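Local coordinates for inclusion membrane protein A (Chlamydia trachomatis, PDB 6E7E) that probably drives the homotypic fusion of chlamydial inclusions as a SNARE-like membrane protein, of which this chain is the soluble, mostly helical domain, at residues Leu5-Tyr8 / Gln9-Gln12; Arg13-Gly16 / Ser17-Ile21; Gln58-Arg61 / Asp62-Lys65; Glu79-Arg82 / Lys83-Ser86; Gln144-Gln147 / Leu148-Leu152. The protein carries 2 engineered substitutions. All coordinates share one frame; numbering follows the deposited sequence.

The five contacts are local, each between neighbouring turns of one chain, and together they sample a helical bundle. Contacts 1 and 2 follow one another on helix 4-38, their centres 13 Å apart. Contact 4, the turn ahead of helix 87-107, reaches contact 1 through L11 CD2 and F85 CE2, 3.7 Å apart. Contact 3, the turn ahead of helix 65-73, touches contact 2 where L18 CD1 lies 3.7 Å from Y64 CB. It also meets contact 5 on helix 125-165, with N63 ND2 3.0 Å from S146 OG. Contacts 3 and 4, each leading into a helix, do not touch: their centres are 23 Å apart.

Contact 1: residues Leu5-Tyr8 / Gln9-Gln12; sequences LHLY and QDLQ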
loop_
_atom_site.group_PDB
_atom_site.type_symbol
_atom_site.label_atom_id
_atom_site.label_comp_id
_atom_site.label_asym_id
_atom_site.label_seq_id
_atom_site.Cartn_x
_atom_site.Cartn_y
_atom_site.Cartn_z
ATOM N N LEU A 5 -6.183 -14.699 19.143
ATOM C CA LEU A 5 -7.326 -14.882 18.226
ATOM C C LEU A 5 -7.859 -13.499 17.828
ATOM O O LEU A 5 -8.213 -13.281 16.669
ATOM C CB LEU A 5 -8.405 -15.713 18.894
ATOM C CG LEU A 5 -9.660 -15.901 18.054
ATOM C CD1 LEU A 5 -9.361 -16.489 16.686
ATOM C CD2 LEU A 5 -10.645 -16.786 18.778
ATOM N N HIS A 6 -7.926 -12.560 18.769
ATOM C CA HIS A 6 -8.418 -11.193 18.480
ATOM C C HIS A 6 -7.436 -10.450 17.592
ATOM O O HIS A 6 -7.871 -9.717 16.684
ATOM C CB HIS A 6 -8.726 -10.407 19.753
ATOM C CG HIS A 6 -9.963 -10.890 20.411
ATOM N ND1 HIS A 6 -11.178 -10.242 20.266
ATOM C CD2 HIS A 6 -10.187 -11.983 21.168
ATOM C CE1 HIS A 6 -12.105 -10.919 20.917
ATOM N NE2 HIS A 6 -11.518 -11.991 21.487
ATOM N N LEU A 7 -6.161 -10.622 17.812
ATOM C CA LEU A 7 -5.170 -9.991 16.923
ATOM C C LEU A 7 -5.250 -10.610 15.533
ATOM O O LEU A 7 -5.102 -9.867 14.547
ATOM C CB LEU A 7 -3.770 -10.135 17.513
ATOM C CG LEU A 7 -3.547 -9.363 18.808
ATOM C CD1 LEU A 7 -2.144 -9.562 19.314
ATOM C CD2 LEU A 7 -3.808 -7.874 18.623
ATOM N N TYR A 8 -5.496 -11.916 15.427
ATOM C CA TYR A 8 -5.726 -12.549 14.107
ATOM C C TYR A 8 -6.926 -11.902 13.414
ATOM O O TYR A 8 -6.847 -11.578 12.221
ATOM C CB TYR A 8 -5.901 -14.055 14.283
ATOM C CG TYR A 8 -6.458 -14.758 13.081
ATOM C CD1 TYR A 8 -5.662 -15.046 11.987
ATOM C CD2 TYR A 8 -7.807 -15.047 12.995
ATOM C CE1 TYR A 8 -6.183 -15.654 10.855
ATOM C CE2 TYR A 8 -8.339 -15.645 11.867
ATOM C CZ TYR A 8 -7.529 -15.948 10.789
ATOM O OH TYR A 8 -8.030 -16.550 9.672
ATOM N N GLN A 9 -8.015 -11.701 14.132
ATOM C CA GLN A 9 -9.218 -11.083 13.525
ATOM C C GLN A 9 -8.920 -9.636 13.122
ATOM O O GLN A 9 -9.397 -9.195 12.051
ATOM C CB GLN A 9 -10.383 -11.181 14.483
ATOM C CG GLN A 9 -10.868 -12.599 14.631
ATOM C CD GLN A 9 -11.767 -12.834 15.814
ATOM O OE1 GLN A 9 -11.991 -11.995 16.703
ATOM N NE2 GLN A 9 -12.311 -14.021 15.799
ATOM N N ASP A 10 -8.156 -8.897 13.913
ATOM C CA ASP A 10 -7.766 -7.512 13.535
ATOM C C ASP A 10 -6.930 -7.543 12.267
ATOM O O ASP A 10 -7.139 -6.745 11.368
ATOM C CB ASP A 10 -6.944 -6.870 14.650
ATOM C CG ASP A 10 -7.697 -6.486 15.889
ATOM O OD1 ASP A 10 -8.912 -6.378 15.801
ATOM O OD2 ASP A 10 -7.022 -6.333 16.935
ATOM N N LEU A 11 -5.981 -8.459 12.224
ATOM C CA LEU A 11 -5.119 -8.549 11.040
ATOM C C LEU A 11 -5.934 -8.976 9.824
ATOM O O LEU A 11 -5.669 -8.491 8.723
ATOM C CB LEU A 11 -3.966 -9.493 11.314
ATOM C CG LEU A 11 -2.925 -9.554 10.213
ATOM C CD1 LEU A 11 -2.269 -8.192 9.948
ATOM C CD2 LEU A 11 -1.884 -10.588 10.549
ATOM N N GLN A 12 -6.873 -9.886 9.990
ATOM C CA GLN A 12 -7.721 -10.322 8.872
ATOM C C GLN A 12 -8.412 -9.106 8.253
ATOM O O GLN A 12 -8.447 -8.949 7.029
ATOM C CB GLN A 12 -8.720 -11.320 9.385
ATOM C CG GLN A 12 -9.709 -11.836 8.370
ATOM C CD GLN A 12 -10.736 -12.718 9.039
ATOM O OE1 GLN A 12 -11.229 -12.454 10.135
ATOM N NE2 GLN A 12 -11.050 -13.811 8.376
HETATM O O HOH W 1 -11.097 -8.983 17.034
#
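Q9 lays its side chain back along the preceding turn, its terminal amide beside L5 and H6. The torsion that puts CG beside the backbone N (chi1 -70°), with an extended chain beyond, carries NE2 to 3.9 Å from CD1 of L5, a van der Waals approach. The other end of the amide, OE1, sits over one face of the H6 ring, offset toward the rim and 4.1 Å from ND1; ring and amide planes are 67° apart, so the two groups do not stack. A water donates to Q9 OE1 at 3.2 Å and makes weak bonds to H6 O and ND1, bridging this exposed flank. On another side of the helix, L7 CD2 approaches D10 OD2 at 3.9 Å, while the carboxylate finds its stronger partner in R13, a salt bridge through OD1. Beneath these side chains the backbone bonds run from i to i+4; Q12 N to Y8 O, at 2.8 Å, is the shortest, with an N-H...O angle of 156°. Y8 stacks on Y74. The buried leucines L7 and L11 pack against helix 87-107, and L11 against helix 65-73 as well, an interface of the kind that holds a helical bundle together.

Contact 2: residues Arg13-Gly16 / Ser17-Ile21; sequences REVG and SLKEI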
loop_
_atom_site.group_PDB
_atom_site.type_symbol
_atom_site.label_atom_id
_atom_site.label_comp_id
_atom_site.label_asym_id
_atom_site.label_seq_id
_atom_site.Cartn_x
_atom_site.Cartn_y
_atom_site.Cartn_z
ATOM N N ARG A 13 -8.949 -8.255 9.111
ATOM C CA ARG A 13 -9.641 -7.039 8.640
ATOM C C ARG A 13 -8.663 -6.123 7.913
ATOM O O ARG A 13 -8.976 -5.610 6.826
ATOM C CB ARG A 13 -10.238 -6.335 9.859
ATOM C CG ARG A 13 -10.920 -4.998 9.626
ATOM C CD ARG A 13 -11.208 -4.278 10.968
ATOM N NE ARG A 13 -11.923 -5.144 11.908
ATOM C CZ ARG A 13 -11.513 -5.588 13.106
ATOM N NH1 ARG A 13 -10.382 -5.175 13.658
ATOM N NH2 ARG A 13 -12.277 -6.448 13.770
ATOM N N GLU A 14 -7.498 -5.878 8.489
ATOM C CA GLU A 14 -6.563 -4.939 7.852
ATOM C C GLU A 14 -5.993 -5.519 6.564
ATOM O O GLU A 14 -5.795 -4.753 5.626
ATOM C CB GLU A 14 -5.462 -4.561 8.831
ATOM C CG GLU A 14 -5.957 -3.842 10.075
ATOM C CD GLU A 14 -6.924 -2.696 9.813
ATOM O OE1 GLU A 14 -6.587 -1.824 9.022
ATOM O OE2 GLU A 14 -8.023 -2.682 10.394
ATOM N N VAL A 15 -5.713 -6.819 6.502
ATOM C CA VAL A 15 -5.227 -7.398 5.230
ATOM C C VAL A 15 -6.329 -7.351 4.184
ATOM O O VAL A 15 -6.026 -7.056 3.012
ATOM C CB VAL A 15 -4.680 -8.808 5.451
ATOM C CG1 VAL A 15 -4.449 -9.528 4.143
ATOM C CG2 VAL A 15 -3.435 -8.741 6.280
ATOM N N GLY A 16 -7.570 -7.581 4.559
ATOM C CA GLY A 16 -8.658 -7.419 3.582
ATOM C C GLY A 16 -8.656 -5.998 3.031
ATOM O O GLY A 16 -8.820 -5.799 1.819
ATOM N N SER A 17 -8.496 -5.021 3.891
ATOM C CA SER A 17 -8.425 -3.603 3.465
ATOM C C SER A 17 -7.200 -3.364 2.594
ATOM O O SER A 17 -7.313 -2.652 1.587
ATOM C CB SER A 17 -8.438 -2.705 4.656
ATOM O OG SER A 17 -9.691 -2.778 5.281
ATOM N N LEU A 18 -6.054 -3.905 2.955
ATOM C CA LEU A 18 -4.843 -3.741 2.137
ATOM C C LEU A 18 -5.075 -4.292 0.735
ATOM O O LEU A 18 -4.556 -3.701 -0.227
ATOM C CB LEU A 18 -3.650 -4.435 2.777
ATOM C CG LEU A 18 -3.063 -3.698 3.964
ATOM C CD1 LEU A 18 -2.173 -4.660 4.729
ATOM C CD2 LEU A 18 -2.307 -2.462 3.513
ATOM N N LYS A 19 -5.778 -5.409 0.589
ATOM C CA LYS A 19 -6.034 -5.976 -0.737
ATOM C C LYS A 19 -6.959 -5.045 -1.519
ATOM O O LYS A 19 -6.782 -4.906 -2.739
ATOM C CB LYS A 19 -6.630 -7.371 -0.613
ATOM C CG LYS A 19 -5.618 -8.403 -0.139
ATOM C CD LYS A 19 -6.224 -9.768 0.045
ATOM C CE LYS A 19 -5.189 -10.791 0.422
ATOM N NZ LYS A 19 -5.775 -12.142 0.551
ATOM N N GLU A 20 -7.922 -4.410 -0.869
ATOM C CA GLU A 20 -8.757 -3.411 -1.570
ATOM C C GLU A 20 -7.917 -2.212 -1.994
ATOM O O GLU A 20 -8.061 -1.706 -3.118
ATOM C CB GLU A 20 -9.891 -2.946 -0.669
ATOM C CG GLU A 20 -10.876 -4.037 -0.329
ATOM C CD GLU A 20 -12.143 -3.526 0.292
ATOM O OE1 GLU A 20 -12.147 -2.378 0.766
ATOM O OE2 GLU A 20 -13.136 -4.252 0.229
ATOM N N ILE A 21 -7.063 -1.742 -1.105
ATOM C CA ILE A 21 -6.159 -0.611 -1.385
ATOM C C ILE A 21 -5.268 -0.986 -2.557
ATOM O O ILE A 21 -5.071 -0.182 -3.467
ATOM C CB ILE A 21 -5.377 -0.245 -0.119
ATOM C CG1 ILE A 21 -6.270 0.440 0.911
ATOM C CG2 ILE A 21 -4.159 0.589 -0.458
ATOM C CD1 ILE A 21 -5.661 0.426 2.309
HETATM O O HOH W 2 -9.611 -1.900 7.840
#
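L18 sets CG 3.4 Å from the carbonyl oxygen of E14, a position it reaches by turning that carbon beside its own backbone N (chi1 -76°). The same oxygen accepts L18 N at 2.8 Å with an N-H...O angle of 157°. V15 shares this tightly packed side: the far methylene of K19, CE, crosses it at CG1, 4.0 Å away, before NZ runs on toward a long, weak ion pair with E68. Both V15 and L18 are buried, V15 on F67 and L71 of helix 65-73 and L18 on Y64, as expected for the inward face of a helix in a bundle. The solvent side is looser: R13, K19 and E20 are exposed. Between the two sides a water lies 2.7 Å from S17 OG and donates weakly to OE2 of the buried E14 at 3.1 Å, joining side chains one turn apart. S17 OG is also hydrogen-bonded to R101 and E20 OE1 forms a salt bridge with it; both meet NH2 of that arginine, which belongs to helix 87-107. G16, with no side chain, contributes backbone alone: its carbonyl oxygen receives E20 N at 3.2 Å, while CG of E20 passes 3.5 Å from G16 O.

Contact 3: residues Gln58-Arg61 / Asp62-Lys65; sequences QGFR and DNYK
F60 and Y64 are brought together by different first torsions: F60 extends CG away from its backbone N (chi1 -180°), whereas Y64 tucks CG between N and the carbonyl carbon (chi1 60°), which folds its ring back over the preceding turn. The backbone here forms successive turns leading from helix 44-57 into helix 65-73, with Y64 at the N-cap position of the latter. Three bonds of i to i+3 spacing make the turns: D62 N to G59 O, N63 N to F60 O at 2.8 Å, and Y64 N to R61 O at 3.2 Å. In all three the donor stands well above the plane of the carbonyl, the geometry usual for i to i+3 bonds. The phenylalanine meets the tyrosine at the latter's edge, CE2 of F60 lying 3.6 Å from CE2 of Y64; the ring planes make 54°, so the rings meet obliquely. One face of the Y64 ring is covered from within its own turn, because R61 O lies over its centre. R61 and D62 run side by side on the exposed flank, with NE of R61 and OD1 of D62 4.4 Å apart. OD1 stands off the plane of the guanidinium and no N-H points at it; any attraction is probably only that of opposite charges, beyond salt-bridge distance. Inward, F60 rests on I142 and L145 of helix 125-165, and both aromatic residues touch N22 of helix 4-38. At the far end of the tyrosine ring, OH of Y64 comes to 4.0 Å from CB of R61.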
loop_
_atom_site.group_PDB
_atom_site.type_symbol
_atom_site.label_atom_id
_atom_site.label_comp_id
_atom_site.label_asym_id
_atom_site.label_seq_id
_atom_site.Cartn_x
_atom_site.Cartn_y
_atom_site.Cartn_z
ATOM N N GLN A 58 4.213 0.834 -8.359
ATOM C CA GLN A 58 4.749 -0.466 -8.819
ATOM C C GLN A 58 4.990 -1.369 -7.613
ATOM O O GLN A 58 5.582 -0.915 -6.624
ATOM C CB GLN A 58 6.065 -0.301 -9.580
ATOM C CG GLN A 58 5.920 0.301 -10.966
ATOM C CD GLN A 58 7.229 0.380 -11.714
ATOM O OE1 GLN A 58 7.389 -0.212 -12.775
ATOM N NE2 GLN A 58 8.178 1.118 -11.161
ATOM N N GLY A 59 4.519 -2.605 -7.708
ATOM C CA GLY A 59 4.831 -3.640 -6.721
ATOM C C GLY A 59 4.196 -3.342 -5.375
ATOM O O GLY A 59 4.714 -3.838 -4.358
ATOM N N PHE A 60 3.080 -2.610 -5.331
ATOM C CA PHE A 60 2.443 -2.278 -4.041
ATOM C C PHE A 60 2.113 -3.573 -3.292
ATOM O O PHE A 60 2.266 -3.545 -2.110
ATOM C CB PHE A 60 1.234 -1.353 -4.203
ATOM C CG PHE A 60 0.593 -1.012 -2.883
ATOM C CD1 PHE A 60 1.133 -0.065 -2.039
ATOM C CD2 PHE A 60 -0.452 -1.757 -2.398
ATOM C CE1 PHE A 60 0.578 0.191 -0.794
ATOM C CE2 PHE A 60 -1.014 -1.497 -1.159
ATOM C CZ PHE A 60 -0.494 -0.528 -0.355
ATOM N N ARG A 61 1.644 -4.638 -3.938
ATOM C CA ARG A 61 1.233 -5.858 -3.188
ATOM C C ARG A 61 2.422 -6.357 -2.371
ATOM O O ARG A 61 2.229 -6.808 -1.230
ATOM C CB ARG A 61 0.637 -6.916 -4.120
ATOM C CG ARG A 61 1.616 -7.599 -5.060
ATOM C CD ARG A 61 1.038 -8.935 -5.502
ATOM N NE ARG A 61 1.767 -9.510 -6.627
ATOM C CZ ARG A 61 1.529 -9.256 -7.915
ATOM N NH1 ARG A 61 0.561 -8.430 -8.281
ATOM N NH2 ARG A 61 2.272 -9.839 -8.840
ATOM N N ASP A 62 3.619 -6.199 -2.918
ATOM C CA ASP A 62 4.849 -6.701 -2.261
ATOM C C ASP A 62 5.092 -5.897 -0.986
ATOM O O ASP A 62 5.685 -6.442 -0.085
ATOM C CB ASP A 62 6.053 -6.670 -3.208
ATOM C CG ASP A 62 5.884 -7.602 -4.393
ATOM O OD1 ASP A 62 5.391 -8.727 -4.177
ATOM O OD2 ASP A 62 6.220 -7.183 -5.526
ATOM N N ASN A 63 4.565 -4.678 -0.875
ATOM C CA ASN A 63 4.822 -3.775 0.277
ATOM C C ASN A 63 3.990 -4.169 1.507
ATOM O O ASN A 63 4.251 -3.606 2.595
ATOM C CB ASN A 63 4.565 -2.317 -0.112
ATOM C CG ASN A 63 5.632 -1.765 -1.038
ATOM O OD1 ASN A 63 5.342 -1.082 -2.027
ATOM N ND2 ASN A 63 6.874 -2.128 -0.764
ATOM N N TYR A 64 3.087 -5.144 1.411
ATOM C CA TYR A 64 2.392 -5.637 2.635
ATOM C C TYR A 64 2.465 -7.161 2.744
ATOM O O TYR A 64 1.777 -7.762 3.572
ATOM C CB TYR A 64 0.947 -5.141 2.760
ATOM C CG TYR A 64 0.033 -5.534 1.623
ATOM C CD1 TYR A 64 -0.644 -6.732 1.633
ATOM C CD2 TYR A 64 -0.165 -4.707 0.534
ATOM C CE1 TYR A 64 -1.465 -7.122 0.596
ATOM C CE2 TYR A 64 -0.996 -5.067 -0.510
ATOM C CZ TYR A 64 -1.615 -6.297 -0.496
ATOM O OH TYR A 64 -2.428 -6.634 -1.538
ATOM N N LYS A 65 3.343 -7.791 1.975
ATOM C CA LYS A 65 3.425 -9.272 1.954
ATOM C C LYS A 65 3.639 -9.844 3.357
ATOM O O LYS A 65 3.128 -10.939 3.622
ATOM C CB LYS A 65 4.555 -9.672 1.015
ATOM C CG LYS A 65 4.795 -11.165 0.909
ATOM C CD LYS A 65 5.976 -11.536 0.037
ATOM C CE LYS A 65 6.969 -10.411 -0.170
ATOM N NZ LYS A 65 8.333 -10.917 -0.448
#

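Contact 4: residues Glu79-Arg82 / Lys83-Ser86; sequences EEMR and KLFS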
loop_
_atom_site.group_PDB
_atom_site.type_symbol
_atom_site.label_atom_id
_atom_site.label_comp_id
_atom_site.label_asym_id
_atom_site.label_seq_id
_atom_site.Cartn_x
_atom_site.Cartn_y
_atom_site.Cartn_z
ATOM N N GLU A 79 3.029 -21.922 19.012
ATOM C CA GLU A 79 3.054 -20.820 20.001
ATOM C C GLU A 79 4.179 -19.826 19.666
ATOM O O GLU A 79 4.016 -18.602 19.779
ATOM C CB GLU A 79 3.192 -21.429 21.391
ATOM C CG GLU A 79 2.785 -20.499 22.497
ATOM C CD GLU A 79 2.455 -21.107 23.849
ATOM O OE1 GLU A 79 2.299 -22.389 24.003
ATOM O OE2 GLU A 79 2.353 -20.282 24.773
ATOM N N GLU A 80 5.306 -20.325 19.204
ATOM C CA GLU A 80 6.441 -19.434 18.886
ATOM C C GLU A 80 6.093 -18.517 17.703
ATOM O O GLU A 80 6.407 -17.321 17.729
ATOM C CB GLU A 80 7.665 -20.272 18.555
ATOM C CG GLU A 80 8.897 -19.427 18.431
ATOM C CD GLU A 80 9.390 -18.783 19.717
ATOM O OE1 GLU A 80 8.955 -19.218 20.814
ATOM O OE2 GLU A 80 10.173 -17.828 19.612
ATOM N N MET A 81 5.512 -19.090 16.669
ATOM C CA MET A 81 5.112 -18.284 15.508
ATOM C C MET A 81 4.112 -17.209 15.939
ATOM O O MET A 81 4.168 -16.089 15.422
ATOM C CB MET A 81 4.518 -19.200 14.444
ATOM C CG MET A 81 4.161 -18.476 13.180
ATOM S SD MET A 81 5.568 -17.898 12.196
ATOM C CE MET A 81 6.028 -19.448 11.416
ATOM N N ARG A 82 3.202 -17.551 16.835
ATOM C CA ARG A 82 2.168 -16.581 17.237
ATOM C C ARG A 82 2.753 -15.408 18.025
ATOM O O ARG A 82 2.064 -14.381 18.124
ATOM C CB ARG A 82 1.048 -17.272 18.014
ATOM C CG ARG A 82 0.176 -18.156 17.130
ATOM C CD ARG A 82 -1.071 -18.602 17.823
ATOM N NE ARG A 82 -0.835 -19.378 19.017
ATOM C CZ ARG A 82 -0.711 -20.701 19.057
ATOM N NH1 ARG A 82 -0.799 -21.439 17.960
ATOM N NH2 ARG A 82 -0.591 -21.288 20.227
ATOM N N LYS A 83 3.999 -15.464 18.481
ATOM C CA LYS A 83 4.623 -14.257 19.064
ATOM C C LYS A 83 4.720 -13.134 18.025
ATOM O O LYS A 83 4.860 -11.986 18.418
ATOM C CB LYS A 83 5.977 -14.590 19.663
ATOM C CG LYS A 83 5.884 -15.581 20.806
ATOM C CD LYS A 83 7.201 -15.917 21.420
ATOM C CE LYS A 83 7.081 -17.026 22.447
ATOM N NZ LYS A 83 8.398 -17.388 23.022
ATOM N N LEU A 84 4.710 -13.456 16.741
ATOM C CA LEU A 84 4.810 -12.416 15.686
ATOM C C LEU A 84 3.504 -11.643 15.537
ATOM O O LEU A 84 3.515 -10.618 14.841
ATOM C CB LEU A 84 5.255 -13.046 14.377
ATOM C CG LEU A 84 6.665 -13.629 14.425
ATOM C CD1 LEU A 84 7.035 -14.290 13.120
ATOM C CD2 LEU A 84 7.728 -12.595 14.787
ATOM N N PHE A 85 2.422 -12.081 16.162
ATOM C CA PHE A 85 1.187 -11.263 16.258
ATOM C C PHE A 85 1.410 -10.220 17.352
ATOM O O PHE A 85 1.159 -10.535 18.507
ATOM C CB PHE A 85 -0.056 -12.111 16.516
ATOM C CG PHE A 85 -0.513 -12.874 15.306
ATOM C CD1 PHE A 85 0.093 -14.047 14.896
ATOM C CD2 PHE A 85 -1.539 -12.372 14.521
ATOM C CE1 PHE A 85 -0.346 -14.723 13.763
ATOM C CE2 PHE A 85 -1.959 -13.037 13.380
ATOM C CZ PHE A 85 -1.362 -14.209 13.000
ATOM N N SER A 86 1.946 -9.059 16.993
ATOM C CA SER A 86 2.320 -7.967 17.918
ATOM C C SER A 86 1.158 -6.975 17.982
ATOM O O SER A 86 0.795 -6.433 16.916
ATOM C CB SER A 86 3.543 -7.228 17.434
ATOM O OG SER A 86 3.585 -5.913 17.999
#
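NZ of K83 donates to OE1 of E80 at 2.9 Å, a salt bridge and the shortest polar bond between residues 79-82 and 83-86. The carboxylate oxygen is met on its syn side, though 30° out of plane. The two chains cross: the lysine is extended, while E80 bends at chi2 (68°) and brings its acid end round to meet it. CE of K83 lies alongside, 3.3 Å from OE1 of E80. At the backbone, K83 N donates to E80 O at 3.1 Å and weakly to E79 O. L84 N then reaches M81 O at 3.0 Å, and F85 N bonds to R82 O, closing a type I beta turn from R82 to F85. The weakly bonded helix 79-82 gives way to the turn that precedes helix 87-107, where S86 is the N-cap and its OG accepts a hydrogen bond from the backbone N of I89. On the buried side, SD of M81 lies 4.0 Å from CD1 of L84, and both residues lean on helix 125-165. R82 O also lies at the edge of the F85 ring, in its plane, 3.8 Å from CD1. The guanidinium of R82 turns instead to S77, hydrogen-bonded through NH1, with CA of E79 over one face.

Contact 5: residues Gln144-Gln147 / Leu148-Leu152; sequences QLSQ and LSKTL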
loop_
_atom_site.group_PDB
_atom_site.type_symbol
_atom_site.label_atom_id
_atom_site.label_comp_id
_atom_site.label_asym_id
_atom_site.label_seq_id
_atom_site.Cartn_x
_atom_site.Cartn_y
_atom_site.Cartn_z
ATOM N N GLN A 144 6.651 3.569 5.014
ATOM C CA GLN A 144 6.389 3.148 6.414
ATOM C C GLN A 144 5.786 1.733 6.423
ATOM O O GLN A 144 6.246 0.858 7.175
ATOM C CB GLN A 144 5.512 4.183 7.119
ATOM C CG GLN A 144 4.981 3.798 8.489
ATOM C CD GLN A 144 4.831 4.995 9.400
ATOM O OE1 GLN A 144 3.752 5.279 9.921
ATOM N NE2 GLN A 144 5.923 5.717 9.594
ATOM N N LEU A 145 4.789 1.495 5.577
ATOM C CA LEU A 145 4.160 0.160 5.494
ATOM C C LEU A 145 5.180 -0.909 5.067
ATOM O O LEU A 145 5.234 -1.987 5.667
ATOM C CB LEU A 145 3.003 0.259 4.504
ATOM C CG LEU A 145 2.305 -1.067 4.215
ATOM C CD1 LEU A 145 1.585 -1.593 5.446
ATOM C CD2 LEU A 145 1.359 -0.930 3.035
ATOM N N SER A 146 5.952 -0.606 4.026
ATOM C CA SER A 146 6.936 -1.544 3.425
ATOM C C SER A 146 7.965 -1.965 4.474
ATOM O O SER A 146 8.326 -3.143 4.521
ATOM C CB SER A 146 7.574 -0.929 2.206
ATOM O OG SER A 146 8.631 -1.710 1.676
ATOM N N GLN A 147 8.411 -1.036 5.308
ATOM C CA GLN A 147 9.414 -1.391 6.322
ATOM C C GLN A 147 8.802 -2.359 7.336
ATOM O O GLN A 147 9.464 -3.345 7.714
ATOM C CB GLN A 147 9.925 -0.137 7.001
ATOM C CG GLN A 147 11.067 -0.393 7.958
ATOM C CD GLN A 147 11.534 0.915 8.548
ATOM O OE1 GLN A 147 10.767 1.620 9.197
ATOM N NE2 GLN A 147 12.795 1.243 8.343
ATOM N N LEU A 148 7.592 -2.102 7.827
ATOM C CA LEU A 148 6.924 -3.037 8.779
ATOM C C LEU A 148 6.769 -4.420 8.129
ATOM O O LEU A 148 7.017 -5.448 8.782
ATOM C CB LEU A 148 5.536 -2.524 9.175
ATOM C CG LEU A 148 5.497 -1.251 10.012
ATOM C CD1 LEU A 148 4.070 -0.793 10.252
ATOM C CD2 LEU A 148 6.200 -1.425 11.340
ATOM N N SER A 149 6.322 -4.443 6.889
ATOM C CA SER A 149 6.042 -5.679 6.136
ATOM C C SER A 149 7.326 -6.477 5.926
ATOM O O SER A 149 7.308 -7.700 6.130
ATOM C CB SER A 149 5.426 -5.314 4.821
ATOM O OG SER A 149 5.239 -6.446 4.012
ATOM N N LYS A 150 8.381 -5.816 5.497
ATOM C CA LYS A 150 9.628 -6.527 5.188
ATOM C C LYS A 150 10.203 -7.155 6.455
ATOM O O LYS A 150 10.727 -8.272 6.409
ATOM C CB LYS A 150 10.627 -5.565 4.563
ATOM C CG LYS A 150 10.356 -5.338 3.089
ATOM C CD LYS A 150 11.022 -6.346 2.180
ATOM C CE LYS A 150 10.716 -6.092 0.718
ATOM N NZ LYS A 150 11.318 -7.128 -0.149
ATOM N N THR A 151 10.118 -6.450 7.572
ATOM C CA THR A 151 10.566 -6.996 8.856
ATOM C C THR A 151 9.807 -8.303 9.132
ATOM O O THR A 151 10.414 -9.331 9.458
ATOM C CB THR A 151 10.387 -5.963 9.965
ATOM O OG1 THR A 151 11.275 -4.879 9.724
ATOM C CG2 THR A 151 10.670 -6.550 11.321
ATOM N N LEU A 152 8.484 -8.249 9.025
ATOM C CA LEU A 152 7.667 -9.443 9.278
ATOM C C LEU A 152 7.998 -10.554 8.305
ATOM O O LEU A 152 8.105 -11.722 8.770
ATOM C CB LEU A 152 6.207 -9.088 9.136
ATOM C CG LEU A 152 5.439 -8.836 10.401
ATOM C CD1 LEU A 152 4.025 -8.499 9.998
ATOM C CD2 LEU A 152 5.482 -10.031 11.352
#
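L148 meets Q144 O through its backbone N and CG, and L145 O through CB. Among the backbone hydrogen bonds, L148 N to Q144 O is weak at 3.3 Å, though straight, with an N-H...O angle of 170°. The next two are shorter: S149 N to L145 O is 3.0 Å, and K150 N to S146 O is 2.8 Å. T151 N then reaches Q147 O at 3.2 Å. Van der Waals contacts come chiefly from side-chain carbons set against the carbonyl oxygens of the turn before. L148 holds CG beside its backbone N (chi1 -67°), which places that carbon 3.6 Å from Q144 O. K150 bends at chi2, and its CG passes 3.3 Å from S146 O before the chain leads outward. Of the two hydroxyls in residues 148-152, T151 OG1 lies 3.1 Å from Q147 O. S149 OG is hydrogen-bonded to G66 N, which joins this helix to the start of helix 65-73. In the apolar packing, L145 rests on F60, F67, L93 and L100, and L148 on F67. With L145 and L152 buried while Q144, Q147, K150 and T151 are exposed, this is an amphipathic stretch of the long helix 125-165 of the helical bundle.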